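Local structure of Non-structural maintenance of chromosomes element 4 (Xenopus laevis, 7DG2) at residues 55-58 with 59-63; 69-72 with 73-76; 5-9 with 10-14. The protein probably serves as a component of the SMC5-SMC6 complex in repair of double-stranded DNA breaks by recombination between sister chromatids, this piece being a part bound by Nse1 and Nse3. One frame throughout, in Å; residues are numbered along the deposited sequence.

Contact 1: residues 55-58 with 59-63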
ATOM      1  N   GLY C  55      -0.818  -0.968 -16.537  1.00 22.20           N
ATOM      2  CA  GLY C  55      -1.466  -1.328 -15.292  1.00 21.83           C
ATOM      3  C   GLY C  55      -2.511  -0.325 -14.843  1.00 22.44           C
ATOM      4  O   GLY C  55      -3.513  -0.708 -14.251  1.00 21.37           O
ATOM      5  N   SER C  56      -2.278   0.965 -15.085  1.00 24.45           N
ATOM      6  CA  SER C  56      -3.273   1.967 -14.715  1.00 24.89           C
ATOM      7  C   SER C  56      -4.548   1.801 -15.525  1.00 23.85           C
ATOM      8  O   SER C  56      -5.655   1.988 -15.002  1.00 24.42           O
ATOM      9  CB  SER C  56      -2.699   3.364 -14.898  1.00 21.65           C
ATOM     10  OG  SER C  56      -1.735   3.603 -13.895  1.00 24.35           O
ATOM     11  N   GLU C  57      -4.417   1.439 -16.800  1.00 21.38           N
ATOM     12  CA  GLU C  57      -5.605   1.106 -17.580  1.00 19.83           C
ATOM     13  C   GLU C  57      -6.279  -0.137 -17.013  1.00 20.34           C
ATOM     14  O   GLU C  57      -7.486  -0.145 -16.760  1.00 19.06           O
ATOM     15  CB  GLU C  57      -5.222   0.910 -19.049  1.00 19.68           C
ATOM     16  CG  GLU C  57      -6.382   0.533 -19.974  1.00 23.60           C
ATOM     17  CD  GLU C  57      -7.449   1.614 -20.070  1.00 26.44           C
ATOM     18  OE1 GLU C  57      -7.113   2.804 -19.890  1.00 24.56           O
ATOM     19  OE2 GLU C  57      -8.624   1.269 -20.327  1.00 25.09           O
ATOM     20  N   ALA C  58      -5.493  -1.184 -16.749  1.00 19.73           N
ATOM     21  CA  ALA C  58      -6.056  -2.449 -16.280  1.00 18.09           C
ATOM     22  C   ALA C  58      -6.800  -2.320 -14.950  1.00 21.18           C
ATOM     23  O   ALA C  58      -7.778  -3.038 -14.725  1.00 18.24           O
ATOM     24  CB  ALA C  58      -4.930  -3.481 -16.170  1.00 19.50           C
ATOM     25  N   GLU C  59      -6.370  -1.415 -14.054  1.00 22.60           N
ATOM     26  CA  GLU C  59      -7.027  -1.284 -12.745  1.00 21.80           C
ATOM     27  C   GLU C  59      -8.490  -0.912 -12.866  1.00 24.67           C
ATOM     28  O   GLU C  59      -9.296  -1.239 -11.984  1.00 23.30           O
ATOM     29  CB  GLU C  59      -6.326  -0.219 -11.887  1.00 26.46           C
ATOM     30  CG  GLU C  59      -5.024  -0.659 -11.245  1.00 32.51           C
ATOM     31  CD  GLU C  59      -5.202  -1.382  -9.909  1.00 34.84           C
ATOM     32  OE1 GLU C  59      -6.320  -1.870  -9.596  1.00 30.55           O
ATOM     33  OE2 GLU C  59      -4.198  -1.470  -9.167  1.00 34.95           O
ATOM     34  N   ASN C  60      -8.851  -0.193 -13.923  1.00 19.50           N
ATOM     35  CA  ASN C  60     -10.231   0.222 -14.064  1.00 21.26           C
ATOM     36  C   ASN C  60     -11.148  -0.939 -14.395  1.00 21.33           C
ATOM     37  O   ASN C  60     -12.373  -0.762 -14.393  1.00 25.84           O
ATOM     38  CB  ASN C  60     -10.306   1.333 -15.113  1.00 23.97           C
ATOM     39  CG  ASN C  60      -9.508   2.557 -14.693  1.00 29.20           C
ATOM     40  OD1 ASN C  60      -9.358   2.815 -13.496  1.00 29.41           O
ATOM     41  ND2 ASN C  60      -8.963   3.289 -15.658  1.00 29.50           N
ATOM     42  N   TYR C  61     -10.586  -2.123 -14.646  1.00 21.68           N
ATOM     43  CA  TYR C  61     -11.367  -3.316 -14.931  1.00 20.88           C
ATOM     44  C   TYR C  61     -11.420  -4.276 -13.755  1.00 21.05           C
ATOM     45  O   TYR C  61     -12.093  -5.307 -13.850  1.00 22.14           O
ATOM     46  CB  TYR C  61     -10.791  -4.040 -16.151  1.00 20.20           C
ATOM     47  CG  TYR C  61     -10.758  -3.182 -17.388  1.00 14.94           C
ATOM     48  CD1 TYR C  61      -9.726  -2.281 -17.604  1.00 18.27           C
ATOM     49  CD2 TYR C  61     -11.755  -3.270 -18.340  1.00 18.26           C
ATOM     50  CE1 TYR C  61      -9.696  -1.480 -18.735  1.00 18.26           C
ATOM     51  CE2 TYR C  61     -11.725  -2.477 -19.480  1.00 17.59           C
ATOM     52  CZ  TYR C  61     -10.697  -1.597 -19.672  1.00 17.88           C
ATOM     53  OH  TYR C  61     -10.681  -0.799 -20.801  1.00 22.99           O
ATOM     54  N   PHE C  62     -10.727  -3.966 -12.664  1.00 19.77           N
ATOM     55  CA  PHE C  62     -10.695  -4.796 -11.471  1.00 22.15           C
ATOM     56  C   PHE C  62     -11.409  -4.087 -10.328  1.00 24.05           C
ATOM     57  O   PHE C  62     -11.622  -2.871 -10.357  1.00 24.99           O
ATOM     58  CB  PHE C  62      -9.257  -5.113 -11.056  1.00 19.17           C
ATOM     59  CG  PHE C  62      -8.614  -6.210 -11.861  1.00 21.39           C
ATOM     60  CD1 PHE C  62      -8.279  -6.011 -13.187  1.00 25.42           C
ATOM     61  CD2 PHE C  62      -8.331  -7.436 -11.282  1.00 22.63           C
ATOM     62  CE1 PHE C  62      -7.684  -7.020 -13.931  1.00 27.34           C
ATOM     63  CE2 PHE C  62      -7.732  -8.442 -12.021  1.00 20.47           C
ATOM     64  CZ  PHE C  62      -7.404  -8.232 -13.339  1.00 22.45           C
ATOM     65  N   LYS C  63     -11.773  -4.866  -9.317  1.00 16.08           N
ATOM     66  CA  LYS C  63     -12.323  -4.327  -8.078  1.00 17.10           C
ATOM     67  C   LYS C  63     -11.329  -4.553  -6.939  1.00 16.12           C
ATOM     68  O   LYS C  63     -11.681  -5.104  -5.894  1.00 18.59           O
ATOM     69  CB  LYS C  63     -13.678  -4.971  -7.772  1.00 19.58           C
ATOM     70  CG  LYS C  63     -14.664  -4.888  -8.942  1.00 26.25           C
ATOM     71  CD  LYS C  63     -16.070  -5.293  -8.516  1.00 28.66           C
ATOM     72  CE  LYS C  63     -16.130  -6.720  -8.002  1.00 31.70           C
ATOM     73  NZ  LYS C  63     -17.468  -7.046  -7.384  1.00 39.00           N
TER
HETATM   74  O   HOH W   1     -10.379   2.525 -18.418  1.00 35.65           O
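Glu57 and Tyr61 show how one side chain can reach forward along a helix that is about to end. Tyr61 OH donates to Glu57 OE2 at 3.0 Å, meeting that oxygen nearly along its C-O bond. The two groups are not coplanar: carboxylate and ring planes stand 60° apart, with OE2 at the ring's edge, 3.4 Å from Tyr61 CE1. Glu57 gets there by setting CG anti to its backbone N (chi1 179°) and bending at chi2, which curls the acid forward. A water donates to the same OE2 and accepts from Asn60 ND2, tying a third side chain to the acid. Lys192 of the MAGE domain-containing protein forms a salt bridge with OE2 that is likely to favour the charged form of the acid.

The backbone leaves the helix in steps. Glu59 N still bonds to Gly55 O, whereas Asn60 N turns to Glu57 O and Tyr61 N to Ala58 O, 3.0 Å away. Phe62 places CD1 3.4 Å from Ala58 O, ring edge first. The type I turn 59-62 thus carries the chain off helix 50-59 into the following loop, along the MAGE subunit, whose Phe189 meets the Tyr61 ring edge-to-face.

Contact 2: residues 69-72 with 73-76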
ATOM      1  N   HIS C  69      -0.895  -0.152   5.467  1.00 12.94           N
ATOM      2  CA  HIS C  69       0.495  -0.370   5.846  1.00 13.93           C
ATOM      3  C   HIS C  69       0.895   0.637   6.908  1.00 14.24           C
ATOM      4  O   HIS C  69       0.405   1.766   6.928  1.00 16.89           O
ATOM      5  CB  HIS C  69       1.411  -0.262   4.626  1.00 14.58           C
ATOM      6  CG  HIS C  69       1.089  -1.280   3.578  1.00 19.04           C
ATOM      7  ND1 HIS C  69       1.715  -2.507   3.511  1.00 18.93           N
ATOM      8  CD2 HIS C  69       0.162  -1.272   2.589  1.00 19.61           C
ATOM      9  CE1 HIS C  69       1.202  -3.203   2.508  1.00 18.86           C
ATOM     10  NE2 HIS C  69       0.258  -2.477   1.935  1.00 18.38           N
ATOM     11  N   PHE C  70       1.784   0.208   7.803  1.00 13.81           N
ATOM     12  CA  PHE C  70       2.162   1.017   8.953  1.00 15.43           C
ATOM     13  C   PHE C  70       3.508   0.495   9.442  1.00 15.44           C
ATOM     14  O   PHE C  70       3.952  -0.592   9.058  1.00 15.28           O
ATOM     15  CB  PHE C  70       1.101   0.926  10.058  1.00 14.86           C
ATOM     16  CG  PHE C  70       0.744  -0.495  10.387  1.00 16.16           C
ATOM     17  CD1 PHE C  70       1.510  -1.228  11.281  1.00 15.82           C
ATOM     18  CD2 PHE C  70      -0.295  -1.127   9.726  1.00 17.74           C
ATOM     19  CE1 PHE C  70       1.218  -2.559  11.547  1.00 16.47           C
ATOM     20  CE2 PHE C  70      -0.599  -2.457   9.993  1.00 15.98           C
ATOM     21  CZ  PHE C  70       0.168  -3.176  10.896  1.00 15.59           C
ATOM     22  N   MET C  71       4.140   1.271  10.315  1.00 13.04           N
ATOM     23  CA  MET C  71       5.382   0.866  10.964  1.00 13.82           C
ATOM     24  C   MET C  71       5.202   0.617  12.454  1.00 15.99           C
ATOM     25  O   MET C  71       5.647  -0.412  12.969  1.00 16.89           O
ATOM     26  CB  MET C  71       6.454   1.948  10.725  1.00 15.73           C
ATOM     27  CG  MET C  71       7.835   1.609  11.263  1.00 16.41           C
ATOM     28  SD  MET C  71       8.531   0.147  10.473  1.00 18.50           S
ATOM     29  CE  MET C  71       8.942   0.715   8.819  1.00 17.89           C
ATOM     30  N   LEU C  72       4.548   1.535  13.165  1.00 14.67           N
ATOM     31  CA  LEU C  72       4.288   1.357  14.589  1.00 14.25           C
ATOM     32  C   LEU C  72       3.563   0.039  14.840  1.00 19.84           C
ATOM     33  O   LEU C  72       2.566  -0.267  14.179  1.00 20.40           O
ATOM     34  CB  LEU C  72       3.444   2.520  15.114  1.00 18.38           C
ATOM     35  CG  LEU C  72       2.973   2.376  16.567  1.00 21.40           C
ATOM     36  CD1 LEU C  72       4.153   2.582  17.504  1.00 21.68           C
ATOM     37  CD2 LEU C  72       1.850   3.360  16.893  1.00 23.45           C
ATOM     38  N   GLY C  73       4.067  -0.749  15.796  1.00 17.41           N
ATOM     39  CA  GLY C  73       3.422  -2.010  16.114  1.00 19.58           C
ATOM     40  C   GLY C  73       3.797  -3.168  15.215  1.00 19.83           C
ATOM     41  O   GLY C  73       3.342  -4.296  15.457  1.00 19.12           O
ATOM     42  N   SER C  74       4.617  -2.940  14.196  1.00 16.92           N
ATOM     43  CA  SER C  74       5.031  -4.029  13.327  1.00 15.46           C
ATOM     44  C   SER C  74       6.263  -4.759  13.846  1.00 19.25           C
ATOM     45  O   SER C  74       6.591  -5.826  13.319  1.00 20.01           O
ATOM     46  CB  SER C  74       5.311  -3.510  11.914  1.00 16.37           C
ATOM     47  OG  SER C  74       6.524  -2.754  11.860  1.00 16.93           O
ATOM     48  N   PHE C  75       6.927  -4.214  14.869  1.00 20.24           N
ATOM     49  CA  PHE C  75       8.197  -4.746  15.362  1.00 24.96           C
ATOM     50  C   PHE C  75       7.959  -5.950  16.259  1.00 33.02           C
ATOM     51  O   PHE C  75       7.120  -5.897  17.163  1.00 32.32           O
ATOM     52  CB  PHE C  75       8.957  -3.694  16.177  1.00 27.63           C
ATOM     53  CG  PHE C  75       9.195  -2.398  15.465  1.00 29.51           C
ATOM     54  CD1 PHE C  75       9.423  -2.359  14.107  1.00 22.76           C
ATOM     55  CD2 PHE C  75       9.213  -1.207  16.183  1.00 33.14           C
ATOM     56  CE1 PHE C  75       9.664  -1.146  13.466  1.00 28.44           C
ATOM     57  CE2 PHE C  75       9.440  -0.001  15.552  1.00 31.44           C
ATOM     58  CZ  PHE C  75       9.669   0.029  14.187  1.00 27.10           C
ATOM     59  N   LYS C  76       8.731  -7.014  16.048  1.00 34.72           N
ATOM     60  CA  LYS C  76       8.688  -8.197  16.913  1.00 40.91           C
ATOM     61  C   LYS C  76      10.017  -8.292  17.661  1.00 46.01           C
ATOM     62  O   LYS C  76      10.972  -8.900  17.175  1.00 53.40           O
ATOM     63  CB  LYS C  76       8.412  -9.475  16.104  1.00 48.79           C
ATOM     64  CG  LYS C  76       8.403 -10.751  16.956  1.00 50.11           C
ATOM     65  CD  LYS C  76       9.083 -11.923  16.246  1.00 50.87           C
ATOM     66  CE  LYS C  76      10.074 -12.635  17.170  1.00 49.86           C
ATOM     67  NZ  LYS C  76      10.795 -13.762  16.503  1.00 43.77           N
TER
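Met71 and Ser74 close a type II beta turn, and the carbonyl oxygen of Met71 is where the packing is tightest. Two donors of Ser74 grip that oxygen. Ser74 OG reaches it at 2.7 Å, in the carbonyl plane and on a lone pair, while Ser74 N comes in at 3.0 Å from above the plane, 38° out of it. The hydroxyl can do this because it lies between its own backbone N and carbonyl carbon (chi1 72°), turned back over the start of the turn. Gly73 takes the third position with a positive phi of 83°, where a CB would clash with Leu72 O.

Beside this pair of hydrogen bonds runs a Met-aromatic contact. Met71, bent at chi2 and chi3, crosses the Phe75 side chain at about a right angle, and its SD lies 3.5 Å from Phe75 CE1. The sulfur stands obliquely to the ring, 4.6 Å from the centroid, and Met71 CG adds a touch at Phe75 CZ.

The looser part is the flank where Phe70 CE1 approaches Ser74 CB at 4.2 Å, the ring meeting it obliquely. No touching residue is solvent-exposed, however, because the Nse1 homolog encloses the turn: its Trp151 packs on Met71 and its Leu169 on Leu72. The exposed part is Lys76, past the turn, which forms a salt bridge with Glu96 of that subunit.

Chemically, the carbonyl oxygen of Met71, which accepts two hydrogen bonds, is satisfied within the turn, and Asn81 and Thr88 of that subunit bond to Leu72 O and Gly73 O, consistent with burial of sulfur and rings.

Contact 3: residues 5-9 with 10-14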
ATOM      1  N   THR C   5     -14.780 -16.792 -33.780  1.00 40.24           N
ATOM      2  CA  THR C   5     -13.887 -15.639 -33.869  1.00 35.51           C
ATOM      3  C   THR C   5     -12.592 -15.990 -33.144  1.00 37.53           C
ATOM      4  O   THR C   5     -12.525 -15.953 -31.913  1.00 37.28           O
ATOM      5  CB  THR C   5     -14.549 -14.403 -33.269  1.00 33.80           C
ATOM      6  OG1 THR C   5     -14.895 -14.668 -31.902  1.00 31.04           O
ATOM      7  CG2 THR C   5     -15.818 -14.043 -34.048  1.00 33.20           C
ATOM      8  N   VAL C   6     -11.558 -16.345 -33.912  1.00 35.32           N
ATOM      9  CA  VAL C   6     -10.269 -16.752 -33.361  1.00 35.32           C
ATOM     10  C   VAL C   6      -9.489 -15.525 -32.913  1.00 35.93           C
ATOM     11  O   VAL C   6      -9.458 -14.500 -33.609  1.00 36.45           O
ATOM     12  CB  VAL C   6      -9.478 -17.563 -34.405  1.00 40.76           C
ATOM     13  CG1 VAL C   6      -8.114 -17.968 -33.857  1.00 37.33           C
ATOM     14  CG2 VAL C   6     -10.271 -18.785 -34.833  1.00 41.75           C
ATOM     15  N   PHE C   7      -8.839 -15.629 -31.753  1.00 33.77           N
ATOM     16  CA  PHE C   7      -8.038 -14.542 -31.194  1.00 31.48           C
ATOM     17  C   PHE C   7      -6.604 -14.639 -31.698  1.00 32.66           C
ATOM     18  O   PHE C   7      -6.006 -15.718 -31.669  1.00 35.78           O
ATOM     19  CB  PHE C   7      -8.062 -14.596 -29.663  1.00 29.58           C
ATOM     20  CG  PHE C   7      -7.254 -13.513 -28.989  1.00 27.04           C
ATOM     21  CD1 PHE C   7      -7.618 -12.180 -29.110  1.00 28.17           C
ATOM     22  CD2 PHE C   7      -6.154 -13.835 -28.205  1.00 27.92           C
ATOM     23  CE1 PHE C   7      -6.890 -11.184 -28.474  1.00 27.60           C
ATOM     24  CE2 PHE C   7      -5.427 -12.846 -27.563  1.00 28.44           C
ATOM     25  CZ  PHE C   7      -5.796 -11.518 -27.696  1.00 26.93           C
ATOM     26  N   ASP C   8      -6.052 -13.503 -32.136  1.00 29.36           N
ATOM     27  CA  ASP C   8      -4.690 -13.430 -32.652  1.00 31.35           C
ATOM     28  C   ASP C   8      -3.767 -12.839 -31.589  1.00 31.55           C
ATOM     29  O   ASP C   8      -3.763 -11.614 -31.391  1.00 29.29           O
ATOM     30  CB  ASP C   8      -4.660 -12.581 -33.928  1.00 34.40           C
ATOM     31  CG  ASP C   8      -3.275 -12.474 -34.546  1.00 36.63           C
ATOM     32  OD1 ASP C   8      -2.303 -13.056 -34.011  1.00 36.99           O
ATOM     33  OD2 ASP C   8      -3.162 -11.792 -35.585  1.00 41.41           O
ATOM     34  N   PRO C   9      -2.963 -13.649 -30.891  1.00 31.32           N
ATOM     35  CA  PRO C   9      -2.086 -13.092 -29.846  1.00 30.84           C
ATOM     36  C   PRO C   9      -0.966 -12.228 -30.384  1.00 32.05           C
ATOM     37  O   PRO C   9      -0.414 -11.426 -29.622  1.00 30.53           O
ATOM     38  CB  PRO C   9      -1.521 -14.339 -29.150  1.00 32.06           C
ATOM     39  CG  PRO C   9      -2.446 -15.450 -29.528  1.00 29.87           C
ATOM     40  CD  PRO C   9      -2.947 -15.120 -30.898  1.00 31.72           C
ATOM     41  N   THR C  10      -0.595 -12.380 -31.656  1.00 30.01           N
ATOM     42  CA  THR C  10       0.482 -11.578 -32.219  1.00 33.61           C
ATOM     43  C   THR C  10       0.008 -10.164 -32.522  1.00 31.21           C
ATOM     44  O   THR C  10       0.713  -9.192 -32.232  1.00 30.14           O
ATOM     45  CB  THR C  10       1.022 -12.250 -33.483  1.00 36.69           C
ATOM     46  OG1 THR C  10       1.619 -13.504 -33.135  1.00 37.31           O
ATOM     47  CG2 THR C  10       2.054 -11.365 -34.164  1.00 32.07           C
ATOM     48  N   SER C  11      -1.186 -10.039 -33.102  1.00 32.93           N
ATOM     49  CA  SER C  11      -1.817  -8.734 -33.234  1.00 32.88           C
ATOM     50  C   SER C  11      -2.009  -8.089 -31.867  1.00 29.66           C
ATOM     51  O   SER C  11      -1.831  -6.876 -31.709  1.00 28.62           O
ATOM     52  CB  SER C  11      -3.156  -8.889 -33.954  1.00 32.42           C
ATOM     53  OG  SER C  11      -3.801  -7.640 -34.093  1.00 42.33           O
ATOM     54  N   PHE C  12      -2.357  -8.902 -30.865  1.00 28.17           N
ATOM     55  CA  PHE C  12      -2.567  -8.397 -29.513  1.00 28.20           C
ATOM     56  C   PHE C  12      -1.300  -7.767 -28.948  1.00 27.81           C
ATOM     57  O   PHE C  12      -1.340  -6.649 -28.427  1.00 25.36           O
ATOM     58  CB  PHE C  12      -3.060  -9.535 -28.619  1.00 28.06           C
ATOM     59  CG  PHE C  12      -3.420  -9.119 -27.213  1.00 24.32           C
ATOM     60  CD1 PHE C  12      -4.266  -8.047 -26.977  1.00 25.40           C
ATOM     61  CD2 PHE C  12      -2.968  -9.861 -26.130  1.00 23.90           C
ATOM     62  CE1 PHE C  12      -4.619  -7.691 -25.681  1.00 23.76           C
ATOM     63  CE2 PHE C  12      -3.313  -9.516 -24.829  1.00 23.22           C
ATOM     64  CZ  PHE C  12      -4.140  -8.423 -24.604  1.00 21.88           C
ATOM     65  N   THR C  13      -0.155  -8.459 -29.039  1.00 25.32           N
ATOM     66  CA  THR C  13       1.043  -7.856 -28.457  1.00 25.25           C
ATOM     67  C   THR C  13       1.489  -6.636 -29.247  1.00 28.66           C
ATOM     68  O   THR C  13       2.033  -5.693 -28.666  1.00 27.21           O
ATOM     69  CB  THR C  13       2.203  -8.850 -28.353  1.00 27.53           C
ATOM     70  OG1 THR C  13       2.437  -9.466 -29.623  1.00 28.51           O
ATOM     71  CG2 THR C  13       1.919  -9.909 -27.289  1.00 26.29           C
ATOM     72  N   ALA C  14       1.267  -6.625 -30.562  1.00 28.25           N
ATOM     73  CA  ALA C  14       1.585  -5.423 -31.324  1.00 26.04           C
ATOM     74  C   ALA C  14       0.770  -4.234 -30.827  1.00 28.70           C
ATOM     75  O   ALA C  14       1.300  -3.127 -30.673  1.00 28.32           O
ATOM     76  CB  ALA C  14       1.343  -5.661 -32.816  1.00 30.86           C
TER
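Phe7 and Phe12 provide the aromatic part of this helix start. Their rings form an offset edge-to-face pair, centroids 5.2 Å apart and planes at 61°, in which the edge of Phe7 addresses the face of Phe12. The closest approach is Phe7 CZ to Phe12 CG, 3.4 Å. With CG anti to the backbone N (chi1 180°), the Phe7 ring extends forward to the first turn of the helix, where CZ also meets Phe12 CB. A leucine in place of Phe7 has no ring edge to turn to Phe12, and is likely to leave a gap against that ring and less to pack on Met111 of the MAGE domain-containing protein.

Polar capping is the work of Asp8, the N-cap of helix 9-20, whose start lies in the Nse4/EID3 domain binding Nse3-MAGE and faces the MAGE subunit. Thr10 N donates to Asp8 OD1 at 3.0 Å from above the carboxylate plane, Ser11 N more weakly at 3.3 Å. Asp8 OD2 rests against Ser11 CB. The negative group thus sits at the amino end of the helix, where it is likely to be favoured by the helix dipole.

Regular backbone bonding takes over from there: Phe12 N donates to Asp8 O, and Thr13 N to Pro9 O. The latter oxygen also accepts from Arg127 NH1 of the MAGE subunit, and Arg127 NE bonds to Thr13 OG1, one turn further along.

The three contacts follow one another along the chain, and all lie against partner subunits. Contact 3 and contact 1 lie at opposite ends of helices, the start of 9-20 and the close of 50-59, with centres about 21 Å apart; both are partly buried and set against the MAGE subunit. Contact 2 belongs to no helix. Its touching residues are all buried, mainly against the Nse1 homolog, and its centre is about 46 Å from that of contact 3, on the opposite side of the chain's centre. Acids act at both helix ends, one capping backbone amides and one receiving a tyrosine hydroxyl, whereas the buried turn uses no charge between its segments and relies on serine, sulfur and aromatic groups.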